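TDP-rhamnose 3'-O-methyltransferase (CalS11) (Micromonospora echinospora, PDB 5HOQ) probably methylates the 3'-hydroxyl of TDP-linked rhamnose in calicheamicin biosynthesis, with S-adenosylmethionine as the likely methyl donor. Local coordinates at residues E[74-79]-E[104-109]; E[189-194]-E[215-220]; E[195-200]-E[231-236]; E[139-144]-E[158-163]. All blocks are in the same frame, centred on the assembly; numbering follows the deposited sequence.

Interaction 1: E[74-79]-E[104-109]; sequences MEFGVR and VGFDTF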
loop_
_atom_site.group_PDB
_atom_site.type_symbol
_atom_site.label_atom_id
_atom_site.label_comp_id
_atom_site.label_asym_id
_atom_site.label_seq_id
_atom_site.Cartn_x
_atom_site.Cartn_y
_atom_site.Cartn_z
ATOM N N MET E 74 27.487 -8.500 -17.476
ATOM C CA MET E 74 28.923 -8.747 -17.498
ATOM C C MET E 74 29.386 -9.347 -16.182
ATOM O O MET E 74 28.958 -8.911 -15.112
ATOM C CB MET E 74 29.696 -7.463 -17.741
ATOM C CG MET E 74 29.411 -6.758 -19.055
ATOM S SD MET E 74 30.520 -5.330 -19.226
ATOM C CE MET E 74 30.349 -4.939 -20.960
ATOM N N GLU E 75 30.297 -10.313 -16.267
ATOM C CA GLU E 75 30.939 -10.880 -15.088
ATOM C C GLU E 75 32.442 -10.762 -15.242
ATOM O O GLU E 75 33.009 -11.188 -16.253
ATOM C CB GLU E 75 30.570 -12.348 -14.817
ATOM C CG GLU E 75 31.240 -12.861 -13.507
ATOM C CD GLU E 75 30.732 -14.233 -13.064
ATOM O OE1 GLU E 75 30.508 -15.086 -13.938
ATOM O OE2 GLU E 75 30.562 -14.464 -11.838
ATOM N N PHE E 76 33.070 -10.137 -14.253
ATOM C CA PHE E 76 34.502 -9.908 -14.239
ATOM C C PHE E 76 35.092 -10.919 -13.261
ATOM O O PHE E 76 34.967 -10.772 -12.043
ATOM C CB PHE E 76 34.826 -8.457 -13.870
ATOM C CG PHE E 76 33.973 -7.451 -14.594
ATOM C CD1 PHE E 76 34.165 -7.216 -15.948
ATOM C CD2 PHE E 76 32.962 -6.767 -13.933
ATOM C CE1 PHE E 76 33.391 -6.328 -16.628
ATOM C CE2 PHE E 76 32.175 -5.863 -14.612
ATOM C CZ PHE E 76 32.382 -5.647 -15.967
ATOM N N GLY E 77 35.737 -11.949 -13.805
ATOM C CA GLY E 77 36.231 -13.051 -12.998
ATOM C C GLY E 77 35.172 -14.126 -12.903
ATOM O O GLY E 77 34.164 -13.953 -12.223
ATOM N N VAL E 78 35.388 -15.247 -13.590
ATOM C CA VAL E 78 34.300 -16.152 -13.934
ATOM C C VAL E 78 34.473 -17.554 -13.353
ATOM O O VAL E 78 33.502 -18.338 -13.352
ATOM C CB VAL E 78 34.151 -16.178 -15.469
ATOM C CG1 VAL E 78 33.363 -15.031 -16.099
ATOM C CG2 VAL E 78 34.792 -17.282 -16.253
ATOM N N ARG E 79 35.638 -17.881 -12.801
ATOM C CA ARG E 79 35.924 -19.213 -12.228
ATOM C C ARG E 79 35.658 -20.258 -13.309
ATOM O O ARG E 79 36.179 -20.131 -14.425
ATOM C CB ARG E 79 35.127 -19.411 -10.940
ATOM C CG ARG E 79 35.189 -18.237 -9.953
ATOM C CD ARG E 79 36.587 -17.995 -9.389
ATOM N NE ARG E 79 36.671 -16.728 -8.651
ATOM C CZ ARG E 79 37.756 -16.312 -7.996
ATOM N NH1 ARG E 79 38.847 -17.069 -7.983
ATOM N NH2 ARG E 79 37.758 -15.143 -7.351
ATOM N N VAL E 104 28.474 -11.450 -21.092
ATOM C CA VAL E 104 29.892 -11.282 -21.393
ATOM C C VAL E 104 30.695 -11.678 -20.160
ATOM O O VAL E 104 30.532 -11.089 -19.094
ATOM C CB VAL E 104 30.221 -9.848 -21.825
ATOM C CG1 VAL E 104 31.655 -9.782 -22.387
ATOM C CG2 VAL E 104 29.212 -9.332 -22.869
ATOM N N GLY E 105 31.593 -12.644 -20.314
ATOM C CA GLY E 105 32.451 -13.076 -19.228
ATOM C C GLY E 105 33.889 -12.695 -19.533
ATOM O O GLY E 105 34.408 -13.038 -20.595
ATOM N N PHE E 106 34.513 -11.971 -18.597
ATOM C CA PHE E 106 35.916 -11.570 -18.703
ATOM C C PHE E 106 36.768 -12.352 -17.708
ATOM O O PHE E 106 36.444 -12.417 -16.519
ATOM C CB PHE E 106 36.100 -10.077 -18.418
ATOM C CG PHE E 106 35.417 -9.164 -19.386
ATOM C CD1 PHE E 106 34.105 -8.761 -19.166
ATOM C CD2 PHE E 106 36.087 -8.676 -20.481
ATOM C CE1 PHE E 106 33.472 -7.907 -20.047
ATOM C CE2 PHE E 106 35.466 -7.813 -21.371
ATOM C CZ PHE E 106 34.166 -7.423 -21.159
ATOM N N ASP E 107 37.867 -12.927 -18.176
ATOM C CA ASP E 107 38.738 -13.658 -17.268
ATOM C C ASP E 107 40.064 -13.854 -17.977
ATOM O O ASP E 107 40.142 -13.805 -19.209
ATOM C CB ASP E 107 38.120 -15.010 -16.842
ATOM C CG ASP E 107 38.683 -15.546 -15.519
ATOM O OD1 ASP E 107 39.895 -15.836 -15.471
ATOM O OD2 ASP E 107 37.908 -15.707 -14.534
ATOM N N THR E 108 41.112 -14.062 -17.182
ATOM C CA THR E 108 42.393 -14.457 -17.762
ATOM C C THR E 108 42.411 -15.931 -18.111
ATOM O O THR E 108 43.165 -16.345 -18.997
ATOM C CB THR E 108 43.553 -14.185 -16.804
ATOM O OG1 THR E 108 43.395 -14.987 -15.626
ATOM C CG2 THR E 108 43.623 -12.721 -16.425
ATOM N N PHE E 109 41.620 -16.736 -17.403
ATOM C CA PHE E 109 41.570 -18.181 -17.627
ATOM C C PHE E 109 42.944 -18.825 -17.420
ATOM O O PHE E 109 43.393 -19.652 -18.211
ATOM C CB PHE E 109 41.019 -18.492 -19.020
ATOM C CG PHE E 109 39.587 -18.095 -19.197
ATOM C CD1 PHE E 109 38.571 -18.788 -18.543
ATOM C CD2 PHE E 109 39.251 -17.019 -20.000
ATOM C CE1 PHE E 109 37.236 -18.418 -18.703
ATOM C CE2 PHE E 109 37.931 -16.650 -20.165
ATOM C CZ PHE E 109 36.919 -17.349 -19.515
HETATM O O HOH W 1 38.145 -16.351 -12.127
#

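Interaction 2: E[189-194]-E[215-220]; sequences DLDLYE and FDELDN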
loop_
_atom_site.group_PDB
_atom_site.type_symbol
_atom_site.label_atom_id
_atom_site.label_comp_id
_atom_site.label_asym_id
_atom_site.label_seq_id
_atom_site.Cartn_x
_atom_site.Cartn_y
_atom_site.Cartn_z
ATOM N N ASP E 189 34.082 -10.293 -9.461
ATOM C CA ASP E 189 34.729 -11.387 -8.721
ATOM C C ASP E 189 36.217 -11.426 -9.066
ATOM O O ASP E 189 36.787 -12.469 -9.409
ATOM C CB ASP E 189 34.052 -12.718 -9.024
ATOM C CG ASP E 189 34.541 -13.849 -8.124
ATOM O OD1 ASP E 189 35.143 -13.566 -7.072
ATOM O OD2 ASP E 189 34.308 -15.025 -8.477
ATOM N N LEU E 190 36.863 -10.263 -8.958
ATOM C CA LEU E 190 38.251 -10.069 -9.356
ATOM C C LEU E 190 39.244 -10.113 -8.196
ATOM O O LEU E 190 40.447 -10.174 -8.453
ATOM C CB LEU E 190 38.409 -8.728 -10.088
ATOM C CG LEU E 190 37.697 -8.567 -11.427
ATOM C CD1 LEU E 190 37.723 -7.108 -11.850
ATOM C CD2 LEU E 190 38.344 -9.448 -12.482
ATOM N N ASP E 191 38.785 -10.028 -6.945
ATOM C CA ASP E 191 39.653 -10.142 -5.769
ATOM C C ASP E 191 40.564 -8.941 -5.521
ATOM O O ASP E 191 40.701 -8.501 -4.373
ATOM C CB ASP E 191 40.530 -11.403 -5.857
ATOM C CG ASP E 191 39.731 -12.677 -5.705
ATOM O OD1 ASP E 191 38.596 -12.629 -5.167
ATOM O OD2 ASP E 191 40.236 -13.725 -6.146
ATOM N N LEU E 192 41.214 -8.419 -6.557
ATOM C CA LEU E 192 42.328 -7.496 -6.376
ATOM C C LEU E 192 41.973 -6.050 -6.703
ATOM O O LEU E 192 41.099 -5.751 -7.533
ATOM C CB LEU E 192 43.517 -7.922 -7.239
ATOM C CG LEU E 192 43.892 -9.401 -7.077
ATOM C CD1 LEU E 192 45.064 -9.734 -7.968
ATOM C CD2 LEU E 192 44.215 -9.742 -5.632
ATOM N N TYR E 193 42.755 -5.167 -6.072
ATOM C CA TYR E 193 42.557 -3.725 -6.123
ATOM C C TYR E 193 42.692 -3.163 -7.535
ATOM O O TYR E 193 41.807 -2.444 -8.012
ATOM C CB TYR E 193 43.569 -3.055 -5.203
ATOM C CG TYR E 193 43.619 -1.566 -5.358
ATOM C CD1 TYR E 193 42.598 -0.766 -4.871
ATOM C CD2 TYR E 193 44.692 -0.958 -5.988
ATOM C CE1 TYR E 193 42.645 0.596 -5.009
ATOM C CE2 TYR E 193 44.747 0.415 -6.138
ATOM C CZ TYR E 193 43.717 1.182 -5.643
ATOM O OH TYR E 193 43.763 2.536 -5.761
ATOM N N GLU E 194 43.824 -3.404 -8.187
ATOM C CA GLU E 194 44.065 -2.749 -9.474
ATOM C C GLU E 194 43.054 -3.142 -10.544
ATOM O O GLU E 194 42.532 -2.243 -11.229
ATOM C CB GLU E 194 45.493 -3.042 -9.952
ATOM C CG GLU E 194 46.586 -2.359 -9.137
ATOM C CD GLU E 194 46.562 -0.825 -9.223
ATOM O OE1 GLU E 194 45.903 -0.265 -10.129
ATOM O OE2 GLU E 194 47.215 -0.174 -8.376
ATOM N N PHE E 215 29.123 -7.381 -6.012
ATOM C CA PHE E 215 30.463 -7.761 -5.586
ATOM C C PHE E 215 30.420 -9.100 -4.873
ATOM O O PHE E 215 29.568 -9.337 -4.017
ATOM C CB PHE E 215 31.067 -6.714 -4.636
ATOM C CG PHE E 215 31.251 -5.376 -5.246
ATOM C CD1 PHE E 215 32.428 -5.074 -5.896
ATOM C CD2 PHE E 215 30.262 -4.414 -5.163
ATOM C CE1 PHE E 215 32.610 -3.870 -6.470
ATOM C CE2 PHE E 215 30.448 -3.172 -5.730
ATOM C CZ PHE E 215 31.618 -2.894 -6.376
ATOM N N ASP E 216 31.358 -9.970 -5.218
ATOM C CA ASP E 216 31.409 -11.296 -4.635
ATOM C C ASP E 216 32.171 -11.331 -3.311
ATOM O O ASP E 216 31.919 -12.227 -2.494
ATOM C CB ASP E 216 32.047 -12.262 -5.652
ATOM C CG ASP E 216 31.684 -13.698 -5.405
ATOM O OD1 ASP E 216 32.591 -14.475 -5.026
ATOM O OD2 ASP E 216 30.501 -14.060 -5.602
ATOM N N GLU E 217 33.068 -10.381 -3.052
ATOM C CA GLU E 217 33.856 -10.421 -1.814
ATOM C C GLU E 217 34.200 -9.023 -1.318
ATOM O O GLU E 217 35.327 -8.744 -0.912
ATOM C CB GLU E 217 35.135 -11.247 -1.976
ATOM C CG GLU E 217 35.972 -10.882 -3.167
ATOM C CD GLU E 217 35.527 -11.617 -4.411
ATOM O OE1 GLU E 217 34.898 -12.692 -4.259
ATOM O OE2 GLU E 217 35.808 -11.125 -5.526
ATOM N N LEU E 218 33.199 -8.134 -1.292
ATOM C CA LEU E 218 33.450 -6.747 -0.934
ATOM C C LEU E 218 33.964 -6.607 0.490
ATOM O O LEU E 218 34.800 -5.739 0.764
ATOM C CB LEU E 218 32.178 -5.919 -1.109
ATOM C CG LEU E 218 32.395 -4.425 -0.870
ATOM C CD1 LEU E 218 33.249 -3.796 -1.944
ATOM C CD2 LEU E 218 31.050 -3.741 -0.804
ATOM N N ASP E 219 33.444 -7.408 1.426
ATOM C CA ASP E 219 33.730 -7.205 2.845
ATOM C C ASP E 219 34.406 -8.431 3.431
ATOM O O ASP E 219 34.245 -8.745 4.611
ATOM C CB ASP E 219 32.480 -6.841 3.651
ATOM C CG ASP E 219 31.420 -7.922 3.630
ATOM O OD1 ASP E 219 31.429 -8.725 2.680
ATOM O OD2 ASP E 219 30.576 -7.958 4.558
ATOM N N ASN E 220 35.192 -9.104 2.603
ATOM C CA ASN E 220 35.822 -10.356 2.963
ATOM C C ASN E 220 37.261 -10.141 3.415
ATOM O O ASN E 220 38.099 -9.742 2.590
ATOM C CB ASN E 220 35.802 -11.289 1.762
ATOM C CG ASN E 220 35.994 -12.728 2.156
ATOM O OD1 ASN E 220 36.912 -13.059 2.919
ATOM N ND2 ASN E 220 35.113 -13.599 1.664
HETATM O O HOH W 2 34.395 -16.528 -6.035
HETATM O O HOH W 3 36.846 -14.835 -4.959
#

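Interaction 3: E[195-200]-E[231-236]; sequences PTKAVL and RKVLGL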
loop_
_atom_site.group_PDB
_atom_site.type_symbol
_atom_site.label_atom_id
_atom_site.label_comp_id
_atom_site.label_asym_id
_atom_site.label_seq_id
_atom_site.Cartn_x
_atom_site.Cartn_y
_atom_site.Cartn_z
ATOM N N PRO E 195 42.755 -4.427 -10.773
ATOM C CA PRO E 195 41.704 -4.736 -11.756
ATOM C C PRO E 195 40.330 -4.220 -11.357
ATOM O O PRO E 195 39.598 -3.726 -12.222
ATOM C CB PRO E 195 41.736 -6.269 -11.848
ATOM C CG PRO E 195 42.434 -6.731 -10.610
ATOM C CD PRO E 195 43.423 -5.646 -10.275
ATOM N N THR E 196 39.942 -4.327 -10.085
ATOM C CA THR E 196 38.625 -3.841 -9.692
ATOM C C THR E 196 38.507 -2.344 -9.941
ATOM O O THR E 196 37.484 -1.867 -10.448
ATOM C CB THR E 196 38.352 -4.185 -8.230
ATOM O OG1 THR E 196 38.415 -5.602 -8.057
ATOM C CG2 THR E 196 36.964 -3.690 -7.788
ATOM N N LYS E 197 39.554 -1.583 -9.610
ATOM C CA LYS E 197 39.532 -0.142 -9.816
ATOM C C LYS E 197 39.396 0.197 -11.295
ATOM O O LYS E 197 38.546 1.009 -11.688
ATOM C CB LYS E 197 40.813 0.467 -9.226
ATOM C CG LYS E 197 40.996 1.974 -9.412
ATOM C CD LYS E 197 42.308 2.432 -8.805
ATOM C CE LYS E 197 42.490 3.952 -8.870
ATOM N NZ LYS E 197 42.650 4.440 -10.258
ATOM N N ALA E 198 40.239 -0.408 -12.129
ATOM C CA ALA E 198 40.186 -0.164 -13.569
ATOM C C ALA E 198 38.818 -0.483 -14.170
ATOM O O ALA E 198 38.327 0.260 -15.027
ATOM C CB ALA E 198 41.272 -0.973 -14.266
ATOM N N VAL E 199 38.196 -1.594 -13.766
ATOM C CA VAL E 199 36.918 -1.961 -14.363
ATOM C C VAL E 199 35.809 -1.039 -13.878
ATOM O O VAL E 199 34.961 -0.604 -14.670
ATOM C CB VAL E 199 36.610 -3.441 -14.082
ATOM C CG1 VAL E 199 35.202 -3.800 -14.540
ATOM C CG2 VAL E 199 37.647 -4.345 -14.800
ATOM N N LEU E 200 35.796 -0.701 -12.584
ATOM C CA LEU E 200 34.802 0.252 -12.100
ATOM C C LEU E 200 34.873 1.547 -12.900
ATOM O O LEU E 200 33.846 2.129 -13.275
ATOM C CB LEU E 200 35.019 0.544 -10.608
ATOM C CG LEU E 200 34.502 -0.482 -9.610
ATOM C CD1 LEU E 200 35.034 -0.177 -8.210
ATOM C CD2 LEU E 200 32.975 -0.486 -9.614
ATOM N N ARG E 231 36.148 2.007 -2.300
ATOM C CA ARG E 231 36.293 3.253 -1.544
ATOM C C ARG E 231 37.058 4.290 -2.349
ATOM O O ARG E 231 36.753 5.478 -2.268
ATOM C CB ARG E 231 36.980 2.993 -0.202
ATOM C CG ARG E 231 36.048 2.345 0.823
ATOM C CD ARG E 231 36.634 2.284 2.226
ATOM N NE ARG E 231 37.611 1.199 2.389
ATOM C CZ ARG E 231 38.917 1.361 2.567
ATOM N NH1 ARG E 231 39.453 2.568 2.613
ATOM N NH2 ARG E 231 39.699 0.300 2.707
ATOM N N LYS E 232 38.005 3.858 -3.181
ATOM C CA LYS E 232 38.803 4.810 -3.948
ATOM C C LYS E 232 37.977 5.447 -5.065
ATOM O O LYS E 232 37.995 6.665 -5.244
ATOM C CB LYS E 232 40.029 4.104 -4.527
ATOM C CG LYS E 232 40.907 4.960 -5.439
ATOM C CD LYS E 232 41.577 6.044 -4.657
ATOM C CE LYS E 232 42.532 6.828 -5.541
ATOM N NZ LYS E 232 43.123 7.967 -4.803
ATOM N N VAL E 233 37.220 4.637 -5.807
ATOM C CA VAL E 233 36.578 5.122 -7.027
ATOM C C VAL E 233 35.257 5.812 -6.716
ATOM O O VAL E 233 34.919 6.819 -7.335
ATOM C CB VAL E 233 36.384 3.957 -8.013
ATOM C CG1 VAL E 233 35.681 4.431 -9.285
ATOM C CG2 VAL E 233 37.720 3.333 -8.388
ATOM N N LEU E 234 34.462 5.258 -5.798
ATOM C CA LEU E 234 33.084 5.706 -5.584
ATOM C C LEU E 234 32.788 6.086 -4.146
ATOM O O LEU E 234 32.040 7.041 -3.909
ATOM C CB LEU E 234 32.089 4.607 -5.991
ATOM C CG LEU E 234 32.105 4.176 -7.465
ATOM C CD1 LEU E 234 31.173 2.995 -7.669
ATOM C CD2 LEU E 234 31.689 5.339 -8.319
ATOM N N GLY E 235 33.324 5.344 -3.189
ATOM C CA GLY E 235 32.929 5.456 -1.799
ATOM C C GLY E 235 31.837 4.454 -1.451
ATOM O O GLY E 235 30.954 4.143 -2.266
ATOM N N LEU E 236 31.888 3.934 -0.220
ATOM C CA LEU E 236 30.924 2.908 0.167
ATOM C C LEU E 236 29.522 3.475 0.322
ATOM O O LEU E 236 28.559 2.709 0.260
ATOM C CB LEU E 236 31.371 2.223 1.457
ATOM C CG LEU E 236 32.551 1.248 1.257
ATOM C CD1 LEU E 236 33.184 0.887 2.600
ATOM C CD2 LEU E 236 32.137 -0.031 0.467
#

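Interaction 4: E[139-144]-E[158-163]; sequences YLKEVL and QRSVLV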
loop_
_atom_site.group_PDB
_atom_site.type_symbol
_atom_site.label_atom_id
_atom_site.label_comp_id
_atom_site.label_asym_id
_atom_site.label_seq_id
_atom_site.Cartn_x
_atom_site.Cartn_y
_atom_site.Cartn_z
ATOM N N TYR E 139 35.853 -25.203 -23.785
ATOM C CA TYR E 139 34.834 -26.030 -23.150
ATOM C C TYR E 139 33.662 -25.176 -22.672
ATOM O O TYR E 139 32.502 -25.502 -22.926
ATOM C CB TYR E 139 35.459 -26.797 -21.988
ATOM C CG TYR E 139 34.478 -27.491 -21.085
ATOM C CD1 TYR E 139 33.946 -28.725 -21.430
ATOM C CD2 TYR E 139 34.068 -26.910 -19.885
ATOM C CE1 TYR E 139 33.043 -29.376 -20.605
ATOM C CE2 TYR E 139 33.160 -27.560 -19.045
ATOM C CZ TYR E 139 32.648 -28.788 -19.418
ATOM O OH TYR E 139 31.762 -29.464 -18.614
ATOM N N LEU E 140 33.955 -24.066 -21.993
ATOM C CA LEU E 140 32.900 -23.188 -21.472
ATOM C C LEU E 140 32.060 -22.582 -22.594
ATOM O O LEU E 140 30.840 -22.427 -22.456
ATOM C CB LEU E 140 33.516 -22.086 -20.628
ATOM C CG LEU E 140 32.558 -21.075 -20.002
ATOM C CD1 LEU E 140 31.528 -21.787 -19.111
ATOM C CD2 LEU E 140 33.348 -20.066 -19.226
ATOM N N LYS E 141 32.686 -22.250 -23.716
ATOM C CA LYS E 141 31.925 -21.835 -24.890
ATOM C C LYS E 141 31.017 -22.959 -25.397
ATOM O O LYS E 141 29.873 -22.707 -25.790
ATOM C CB LYS E 141 32.884 -21.377 -25.983
ATOM C CG LYS E 141 32.211 -20.878 -27.255
ATOM C CD LYS E 141 31.352 -19.653 -26.998
ATOM C CE LYS E 141 30.881 -19.040 -28.305
ATOM N NZ LYS E 141 29.900 -17.947 -28.096
ATOM N N GLU E 142 31.500 -24.205 -25.378
ATOM C CA GLU E 142 30.642 -25.337 -25.738
ATOM C C GLU E 142 29.416 -25.392 -24.834
ATOM O O GLU E 142 28.289 -25.606 -25.299
ATOM C CB GLU E 142 31.422 -26.654 -25.630
ATOM C CG GLU E 142 32.101 -27.131 -26.900
ATOM C CD GLU E 142 32.790 -28.493 -26.712
ATOM O OE1 GLU E 142 34.010 -28.522 -26.417
ATOM O OE2 GLU E 142 32.098 -29.535 -26.835
ATOM N N VAL E 143 29.625 -25.212 -23.534
ATOM C CA VAL E 143 28.516 -25.199 -22.581
ATOM C C VAL E 143 27.492 -24.120 -22.954
ATOM O O VAL E 143 26.284 -24.389 -23.042
ATOM C CB VAL E 143 29.050 -25.013 -21.150
ATOM C CG1 VAL E 143 27.885 -24.853 -20.166
ATOM C CG2 VAL E 143 29.933 -26.211 -20.749
ATOM N N LEU E 144 27.947 -22.884 -23.174
ATOM C CA LEU E 144 26.998 -21.794 -23.420
ATOM C C LEU E 144 26.303 -21.962 -24.769
ATOM O O LEU E 144 25.106 -21.672 -24.901
ATOM C CB LEU E 144 27.716 -20.441 -23.333
ATOM C CG LEU E 144 28.305 -20.124 -21.955
ATOM C CD1 LEU E 144 29.150 -18.859 -21.975
ATOM C CD2 LEU E 144 27.196 -19.999 -20.898
ATOM N N GLN E 158 26.705 -14.397 -31.034
ATOM C CA GLN E 158 27.415 -13.484 -30.130
ATOM C C GLN E 158 26.514 -12.964 -29.008
ATOM O O GLN E 158 26.655 -11.826 -28.550
ATOM C CB GLN E 158 28.038 -12.317 -30.895
ATOM C CG GLN E 158 29.209 -12.757 -31.801
ATOM C CD GLN E 158 29.766 -11.617 -32.644
ATOM O OE1 GLN E 158 29.898 -10.487 -32.169
ATOM N NE2 GLN E 158 30.089 -11.908 -33.904
ATOM N N ARG E 159 25.596 -13.803 -28.543
ATOM C CA ARG E 159 24.792 -13.474 -27.383
ATOM C C ARG E 159 25.430 -13.972 -26.096
ATOM O O ARG E 159 24.971 -13.612 -25.011
ATOM C CB ARG E 159 23.379 -14.055 -27.548
ATOM C CG ARG E 159 22.530 -13.295 -28.586
ATOM C CD ARG E 159 21.100 -13.827 -28.724
ATOM N NE ARG E 159 21.130 -15.269 -28.917
ATOM C CZ ARG E 159 20.739 -16.157 -28.007
ATOM N NH1 ARG E 159 20.256 -15.753 -26.869
ATOM N NH2 ARG E 159 20.833 -17.453 -28.243
ATOM N N SER E 160 26.468 -14.797 -26.195
ATOM C CA SER E 160 27.359 -15.038 -25.069
ATOM C C SER E 160 28.787 -14.956 -25.579
ATOM O O SER E 160 29.117 -15.532 -26.620
ATOM C CB SER E 160 27.082 -16.395 -24.398
ATOM O OG SER E 160 27.111 -17.421 -25.352
ATOM N N VAL E 161 29.624 -14.238 -24.845
ATOM C CA VAL E 161 30.971 -13.890 -25.273
ATOM C C VAL E 161 31.912 -14.108 -24.107
ATOM O O VAL E 161 31.649 -13.634 -23.001
ATOM C CB VAL E 161 31.050 -12.428 -25.750
ATOM C CG1 VAL E 161 32.472 -12.069 -26.156
ATOM C CG2 VAL E 161 30.108 -12.208 -26.922
ATOM N N LEU E 162 33.007 -14.816 -24.348
ATOM C CA LEU E 162 34.088 -14.937 -23.386
ATOM C C LEU E 162 35.267 -14.126 -23.889
ATOM O O LEU E 162 35.669 -14.275 -25.047
ATOM C CB LEU E 162 34.503 -16.391 -23.202
ATOM C CG LEU E 162 33.364 -17.326 -22.780
ATOM C CD1 LEU E 162 33.855 -18.762 -22.809
ATOM C CD2 LEU E 162 32.867 -16.975 -21.403
ATOM N N VAL E 163 35.837 -13.291 -23.020
ATOM C CA VAL E 163 36.952 -12.408 -23.386
ATOM C C VAL E 163 38.133 -12.783 -22.510
ATOM O O VAL E 163 38.081 -12.605 -21.286
ATOM C CB VAL E 163 36.598 -10.928 -23.222
ATOM C CG1 VAL E 163 37.748 -10.061 -23.707
ATOM C CG2 VAL E 163 35.330 -10.591 -23.975
HETATM O O HOH W 4 28.308 -17.057 -31.058
#

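Interaction 1: E[74-79]-E[104-109]
Met74, Glu75 and Phe76 run parallel to Val104, Gly105 and Phe106 with strand axes 11° apart, joined by Glu75 N to Val104 O, Phe106 N to Glu75 O (2.9 Å) and Gly77 N to Phe106 O, the ladder of a Rossmann-like beta-alpha-beta unit. On one sheet face the Phe76 and Phe106 side chains point the same way, their rings tilted by 26° and displaced, with little overlap; CD1 of Phe76 and CD1 of Phe106 approach to 3.6 Å. Met74 SD makes a Met-aromatic contact with Phe106, 4.0 Å from its CE1. At the C-terminal ends of the strands, Val78 N bonds almost straight to the anti lone pair of Asp107 OD2 (2.7 Å), while OD1 accepts from Phe109 N in an Asx turn. Replaced by an alanine, Asp107 would probably leave both N-H groups without their acceptors and the two loops freer to shift. Asp107 and Arg79 contact S-adenosyl-L-homocysteine in ligand-bound CalS11, so these backbone bonds imply a cofactor-site carboxylate already oriented in the apo enzyme.

Interaction 2: E[189-194]-E[215-220]
The carboxylates of Asp189, Asp191 and Glu217 meet as tilted plates: Asp191 OD1 lies over one face of the Glu217 group, 3.3 Å from its CD, while Asp189 OD1 sits in front of the fork, 3.0 Å from both Glu217 OE1 and OE2. The planes of Asp189 and Glu217 are 40° apart, those of Asp191 and Glu217 64°. This acidic cluster gathers where strands 183-188 and 211-215 of the Rossmann-like sheet end, and it recalls the carboxylate-rich centres of metal-dependent O-methyltransferases. Asp189, Asp216 and Glu217 bind L-glutamate in another structure of the protein.

Glu217 gets there with CG between the backbone N and the carbonyl carbon (chi1 51°), and the chain then bends again at chi2 to turn its carboxylate toward the aspartates. So many acceptors close together call for donors. Arg79 supplies salt bridges to Asp189 OD2 and Asp191 OD2, and Tyr187 OH bonds to Asp216 OD2. Asp191 N adds a weak hydrogen bond to Glu217 OE2 (3.5 Å). A leucine in place of Glu217 would probably leave Asp191 N to its other weak partner, Glu226, and the water between Asp191 and Glu217 without one of its acceptors. Two waters fill in: one lies 2.9 Å from both Asp189 OD2 and Asp216 OD1, the other 2.8 Å from Asp191 OD1 and 3.0 Å from Glu217 OE1.

Interaction 3: E[195-200]-E[231-236]
Val233 wedges its two methyls against Lys197 and Leu200, and this small apolar patch is the tight half of a helix-helix contact. Helices 193-203 and 225-233 pack here on the flank of the Rossmann-like domain, with no hydrogen bond between residues 195-200 and 231-236. The valine's branching sets the geometry: CG1, anti to the backbone N (chi1 179°), faces Leu200 CB at 4.2 Å, whereas CG2 lies 3.7 Å from Lys197 CG. Next along the chain, Leu234, where the backbone leaves helical angles, brings CD1 to 4.4 Å from Leu200 CD2. Leu200 is buried and also rests on Phe188 of strand 183-188, so the patch grades inward into the sheet's own packing.

Toward solvent the contact thins to a single brush of lysine methylenes, and the charged ends lead away from it. Lys197 runs extended past Val233 and turns only at its last torsion (chi4 -67°), its ammonium forming a salt bridge with Glu201 of its own helix. Lys232 starts toward the neighbouring helix, then bends at chi2 and carries its charge away, which keeps the NZ atoms of Lys197 and Lys232 6.5 Å apart. Their aliphatic parts still meet, Lys197 CE standing 3.9 Å from Lys232 CG.

Interaction 4: E[139-144]-E[158-163]
Lys141 NZ reaches from its helix to the strand and gives a weak hydrogen bond to Ser160 O at 2.9 Å. A water, 3.5 Å from the same NZ and also weakly bound, carries the link on by accepting from Gln158 N at 3.1 Å; Asp145 OD1 is a long, weak ion-pair partner. The setting is a beta-alpha-beta crossover, in which strand 103-107 leads through helix 136-148 to the parallel strand 160-164, an outermost strand of the sheet within this chain. Helix and strand run nearly antiparallel, at 169°, with their short axes 9.4 Å apart. A bend at chi2 (62°) steers the lysine chain along the flank of the helix to the backbone carbonyl of the strand.

Beside this polar link three leucines pack together. Leu162 aims from the strand at the helix, and its CD2 meets CD2 of Leu140 at 3.8 Å, the two side chains at a slant. Leu144, one turn further on, adds a second contact to the same methyl, its CD1 4.2 Å from Leu162 CD2. The hydroxyl of Ser160 is spoken for by Glu148 OE2 near the end of the same helix, and it still touches Leu144. Leu46 of a neighbouring subunit packs on Leu140 and Val143. Leu162 CD1 also lies against the helix backbone, 3.8 Å from Lys141 N.

How the interactions relate
Interactions 1 and 2 illustrate how a Rossmann-like sheet builds its binding sites at strand ends, while interactions 3 and 4 are helix packing on its flanks. Interaction 1 is the middle piece. It joins interaction 2, about 13 Å away between centres, through a probable hydrogen bond between Phe76 O and Asp189 N (2.8 Å), and the Arg79 salt bridges tie the S-adenosyl-L-homocysteine site to the glutamate site. On the other side strand 103-107 pairs with strand 160-164 of interaction 4, Val163 N meeting Gly105 O at 2.8 Å. Interactions 2 and 3 share helix 193-203, with centres about 10 Å apart, so the acidic pocket and the outer helix pair are continuous. Interactions 3 and 4 do not touch, their centres about 27 Å apart.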